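Local coordinates for carbohydrate-binding protein (Flavonifractor plautii, PDB 6N1B) that probably removes the acetyl group from the N-acetylgalactosamine of the blood group A antigen, a step in the gut bacterial conversion of A to O type blood, at residues V368-S371 with S372-T376; Q378-S381 with E382-R385. One frame throughout, in Å; residues are numbered along the deposited sequence.

How the contacts relate
Leaving strand 351-361, the chain makes an excursion at the surface before it returns to the same antiparallel sheet as strand 385-395, and both contacts belong to that excursion. Contact 1 closes first: residues 368-371 and 372-376 form the end of the hairpin of strands 367-369 and 375-378. Contact 2 follows, where residues 378-381 turn into 382-385 and lead the chain into strand 385-395. The two loops therefore stand in series, neither nested nor crossed. Their centres lie about 15 Å apart, yet they meet where Val-368 CG1 packs 4.3 Å from Ala-379 CB, so the hairpin rests against the residue just before the second turn.

Contact 1 of 2, residues V368-S371 with S372-T376; sequences VADS and SGNLT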
loop_
_atom_site.group_PDB
_atom_site.type_symbol
_atom_site.label_atom_id
_atom_site.label_comp_id
_atom_site.label_asym_id
_atom_site.label_seq_id
_atom_site.Cartn_x
_atom_site.Cartn_y
_atom_site.Cartn_z
ATOM N N VAL A 368 12.332 -21.951 4.663
ATOM C CA VAL A 368 12.090 -20.832 3.737
ATOM C C VAL A 368 13.269 -19.873 3.793
ATOM O O VAL A 368 14.096 -19.882 4.737
ATOM C CB VAL A 368 10.761 -20.159 3.942
ATOM C CG1 VAL A 368 9.623 -21.136 3.754
ATOM C CG2 VAL A 368 10.614 -19.558 5.343
ATOM N N ALA A 369 13.303 -19.019 2.774
ATOM C CA ALA A 369 14.445 -18.073 2.622
ATOM C C ALA A 369 14.403 -16.932 3.590
ATOM O O ALA A 369 13.326 -16.401 3.919
ATOM C CB ALA A 369 14.449 -17.496 1.225
ATOM N N ASP A 370 15.577 -16.474 4.045
ATOM C CA ASP A 370 15.787 -15.212 4.675
ATOM C C ASP A 370 15.885 -14.084 3.665
ATOM O O ASP A 370 15.838 -14.350 2.465
ATOM C CB ASP A 370 16.908 -15.320 5.699
ATOM C CG ASP A 370 18.318 -15.469 5.082
ATOM O OD1 ASP A 370 18.523 -15.116 3.922
ATOM O OD2 ASP A 370 19.123 -16.072 5.884
ATOM N N SER A 371 16.106 -12.852 4.141
ATOM C CA SER A 371 16.088 -11.732 3.248
ATOM C C SER A 371 17.289 -11.715 2.283
ATOM O O SER A 371 17.269 -11.050 1.234
ATOM C CB SER A 371 16.080 -10.428 3.969
ATOM O OG SER A 371 17.244 -10.279 4.821
ATOM N N SER A 372 18.338 -12.491 2.640
ATOM C CA SER A 372 19.492 -12.641 1.792
ATOM C C SER A 372 19.379 -13.765 0.762
ATOM O O SER A 372 20.342 -14.016 0.035
ATOM C CB SER A 372 20.745 -12.930 2.647
ATOM O OG SER A 372 21.052 -11.782 3.434
ATOM N N GLY A 373 18.244 -14.463 0.790
ATOM C CA GLY A 373 18.021 -15.565 -0.021
ATOM C C GLY A 373 18.665 -16.878 0.438
ATOM O O GLY A 373 18.713 -17.861 -0.317
ATOM N N ASN A 374 18.985 -16.960 1.737
ATOM C CA ASN A 374 19.556 -18.198 2.269
ATOM C C ASN A 374 18.501 -18.970 3.022
ATOM O O ASN A 374 17.570 -18.399 3.658
ATOM C CB ASN A 374 20.718 -17.827 3.218
ATOM C CG ASN A 374 21.836 -17.035 2.524
ATOM O OD1 ASN A 374 22.074 -17.190 1.348
ATOM N ND2 ASN A 374 22.426 -16.099 3.244
ATOM N N LEU A 375 18.613 -20.300 2.991
ATOM C CA LEU A 375 17.633 -21.166 3.520
ATOM C C LEU A 375 17.744 -21.374 5.003
ATOM O O LEU A 375 18.279 -22.442 5.466
ATOM C CB LEU A 375 17.591 -22.457 2.706
ATOM C CG LEU A 375 16.411 -23.320 2.870
ATOM C CD1 LEU A 375 15.187 -22.689 2.125
ATOM C CD2 LEU A 375 16.773 -24.697 2.378
ATOM N N THR A 376 17.397 -20.360 5.851
ATOM C CA THR A 376 17.713 -20.307 7.276
ATOM C C THR A 376 16.503 -20.154 8.180
ATOM O O THR A 376 16.608 -20.210 9.393
ATOM C CB THR A 376 18.651 -19.181 7.613
ATOM O OG1 THR A 376 17.986 -17.915 7.428
ATOM C CG2 THR A 376 19.949 -19.219 6.872
HETATM O O HOH W 1 21.700 -15.560 5.879
HETATM O O HOH W 2 19.309 -12.007 5.641
#
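The carboxylate of Asp-370 is flanked on both faces. On one face Asn-374 O lies over CG at 3.3 Å, with Asn-374 N and Thr-376 OG1 approaching the two oxygens from that same side; on the other face are Ser-372 N and a water. Asn-374 N reaches OD1 of Asp-370 at 2.9 Å from 49° above the plane. Ser-372 N gives the same OD1 a second, weak bond, bent at hydrogen, which has the connectivity of an Asx turn. Thr-376 OG1 donates to OD2 of Asp-370 at 2.7 Å, on the anti side and tilted out of plane, and a water that donates to this oxygen also accepts from Asn-374 ND2. CG of Asp-370 stands between its backbone N and carbonyl carbon (chi1 72°), the torsion that folds the carboxylate back against the hairpin end.

The backbone supplies the frame. Asp-370 N donates to Asn-374 O at 2.8 Å and Gly-373 N to Asp-370 O at 2.9 Å: a type I turn from Asp-370 to Gly-373 followed by a G1 beta bulge, the common way of closing a short hairpin. Gly-373 suits the bulge because its phi is positive (79°). Outside the turn, Leu-375 CD1 rests 3.8 Å from Val-368 C. Ser-371 OG bonds Asp-37 and, through a second water, is bridged to Ser-372 OG; a small hydroxyl at each position fits this exposed corner.

Asp suits position 370 because two oxygens can serve separate donors. Asn-374 N, Thr-376 OG1, the water and, weakly, Ser-372 N together fix the carboxylate in rotation and probably stabilise it as the anion; they would also help to offset the repulsion from the carbonyl oxygen of Asn-374.

Contact 2 of 2, residues Q378-S381 with E382-R385; sequences QAKS and EDDR
OD2 of Asp-383 is gripped by two backbone amides: Lys-380 N, at 2.8 Å and nearly straight at hydrogen (169°), and Ala-48 N from a neighbouring loop. Lys-380 N comes to OD2 on the anti side of the carboxylate and well out of its plane. The other oxygen, OD1, turns to His-47 and Gln-51, so this buried acid group is satisfied at both oxygens, and the donors around it would probably favour its ionised form. CG of Asp-383 lies beside its own backbone N, anti to the carbonyl carbon (chi1 -75°), which carries OD2 back across the turn to the amide three residues earlier. Aspartate has the reach for this short span.

A second bond runs the opposite way between the same two residues: Asp-383 N donates to Lys-380 O at 3.1 Å, the bond that closes the turn. Asp-383 OD2 also passes alongside the lysine stem, 3.6 Å from Lys-380 CB, and Ala-379 CB closes in at 4.0 Å from the same oxygen; a small methyl fits that buried place. The long lysine chain bends away at chi2 and chi4 and donates from NZ to Gln-378 O at 2.7 Å, leaving NZ 6.5 Å from Asp-383 OD2, too far for a salt bridge.

Next along the chain, Asp-384 forms a salt bridge to Arg-79, a residue of the glycan pocket. Lys-380 to Asp-383 make a type I beta turn whose last residue, Asp-383, accepts the amide of its first through its side chain, with an inverse gamma turn centred on Asp-383; this reversal feeds strand 385-395 into a four-stranded antiparallel sheet, consistent with a blade of a beta-propeller.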
loop_
_atom_site.group_PDB
_atom_site.type_symbol
_atom_site.label_atom_id
_atom_site.label_comp_id
_atom_site.label_asym_id
_atom_site.label_seq_id
_atom_site.Cartn_x
_atom_site.Cartn_y
_atom_site.Cartn_z
ATOM N N GLN A 378 12.909 -21.442 9.593
ATOM C CA GLN A 378 11.923 -22.472 9.731
ATOM C C GLN A 378 10.486 -21.904 9.782
ATOM O O GLN A 378 10.125 -21.300 10.768
ATOM C CB GLN A 378 12.191 -23.201 11.084
ATOM C CG GLN A 378 11.293 -24.268 11.555
ATOM C CD GLN A 378 11.319 -25.385 10.612
ATOM O OE1 GLN A 378 10.482 -25.495 9.692
ATOM N NE2 GLN A 378 12.385 -26.141 10.661
ATOM N N ALA A 379 9.722 -22.104 8.719
ATOM C CA ALA A 379 8.298 -21.781 8.802
ATOM C C ALA A 379 7.655 -22.657 9.825
ATOM O O ALA A 379 8.055 -23.801 10.001
ATOM C CB ALA A 379 7.634 -21.776 7.497
ATOM N N LYS A 380 6.595 -22.161 10.504
ATOM C CA LYS A 380 5.999 -22.829 11.624
ATOM C C LYS A 380 4.715 -23.543 11.266
ATOM O O LYS A 380 4.265 -23.599 10.087
ATOM C CB LYS A 380 5.877 -21.861 12.822
ATOM C CG LYS A 380 7.125 -20.998 13.226
ATOM C CD LYS A 380 8.285 -21.752 13.567
ATOM C CE LYS A 380 9.484 -20.862 14.204
ATOM N NZ LYS A 380 10.611 -21.225 13.472
ATOM N N SER A 381 4.103 -24.099 12.300
ATOM C CA SER A 381 3.040 -25.042 12.085
ATOM C C SER A 381 1.752 -24.420 11.434
ATOM O O SER A 381 1.125 -25.139 10.670
ATOM C CB SER A 381 2.636 -25.656 13.432
ATOM O OG SER A 381 2.307 -24.606 14.333
ATOM N N GLU A 382 1.454 -23.174 11.717
ATOM C CA GLU A 382 0.282 -22.531 11.212
ATOM C C GLU A 382 0.667 -21.558 10.111
ATOM O O GLU A 382 -0.250 -20.823 9.667
ATOM C CB GLU A 382 -0.569 -21.924 12.335
ATOM C CG GLU A 382 -1.029 -22.996 13.280
ATOM C CD GLU A 382 -1.978 -22.526 14.364
ATOM O OE1 GLU A 382 -2.624 -21.483 14.225
ATOM O OE2 GLU A 382 -2.188 -23.390 15.251
ATOM N N ASP A 383 1.900 -21.586 9.621
ATOM C CA ASP A 383 2.269 -20.806 8.445
ATOM C C ASP A 383 1.838 -21.543 7.182
ATOM O O ASP A 383 2.658 -22.173 6.513
ATOM C CB ASP A 383 3.744 -20.538 8.468
ATOM C CG ASP A 383 4.203 -19.495 9.455
ATOM O OD1 ASP A 383 3.382 -18.596 9.812
ATOM O OD2 ASP A 383 5.356 -19.679 9.978
ATOM N N ASP A 384 0.565 -21.462 6.845
ATOM C CA ASP A 384 0.088 -22.054 5.638
ATOM C C ASP A 384 0.739 -21.476 4.383
ATOM O O ASP A 384 0.956 -22.111 3.329
ATOM C CB ASP A 384 -1.449 -21.974 5.482
ATOM C CG ASP A 384 -2.187 -22.493 6.660
ATOM O OD1 ASP A 384 -1.923 -23.617 7.117
ATOM O OD2 ASP A 384 -2.949 -21.765 7.271
ATOM N N ARG A 385 1.064 -20.147 4.523
ATOM C CA ARG A 385 1.817 -19.363 3.563
ATOM C C ARG A 385 2.704 -18.411 4.417
ATOM O O ARG A 385 2.507 -18.354 5.630
ATOM C CB ARG A 385 0.785 -18.503 2.717
ATOM C CG ARG A 385 -0.211 -19.341 1.967
ATOM C CD ARG A 385 -1.147 -18.515 1.110
ATOM N NE ARG A 385 -2.057 -19.428 0.424
ATOM C CZ ARG A 385 -3.321 -19.194 0.175
ATOM N NH1 ARG A 385 -3.936 -18.084 0.512
ATOM N NH2 ARG A 385 -4.001 -20.216 -0.349
#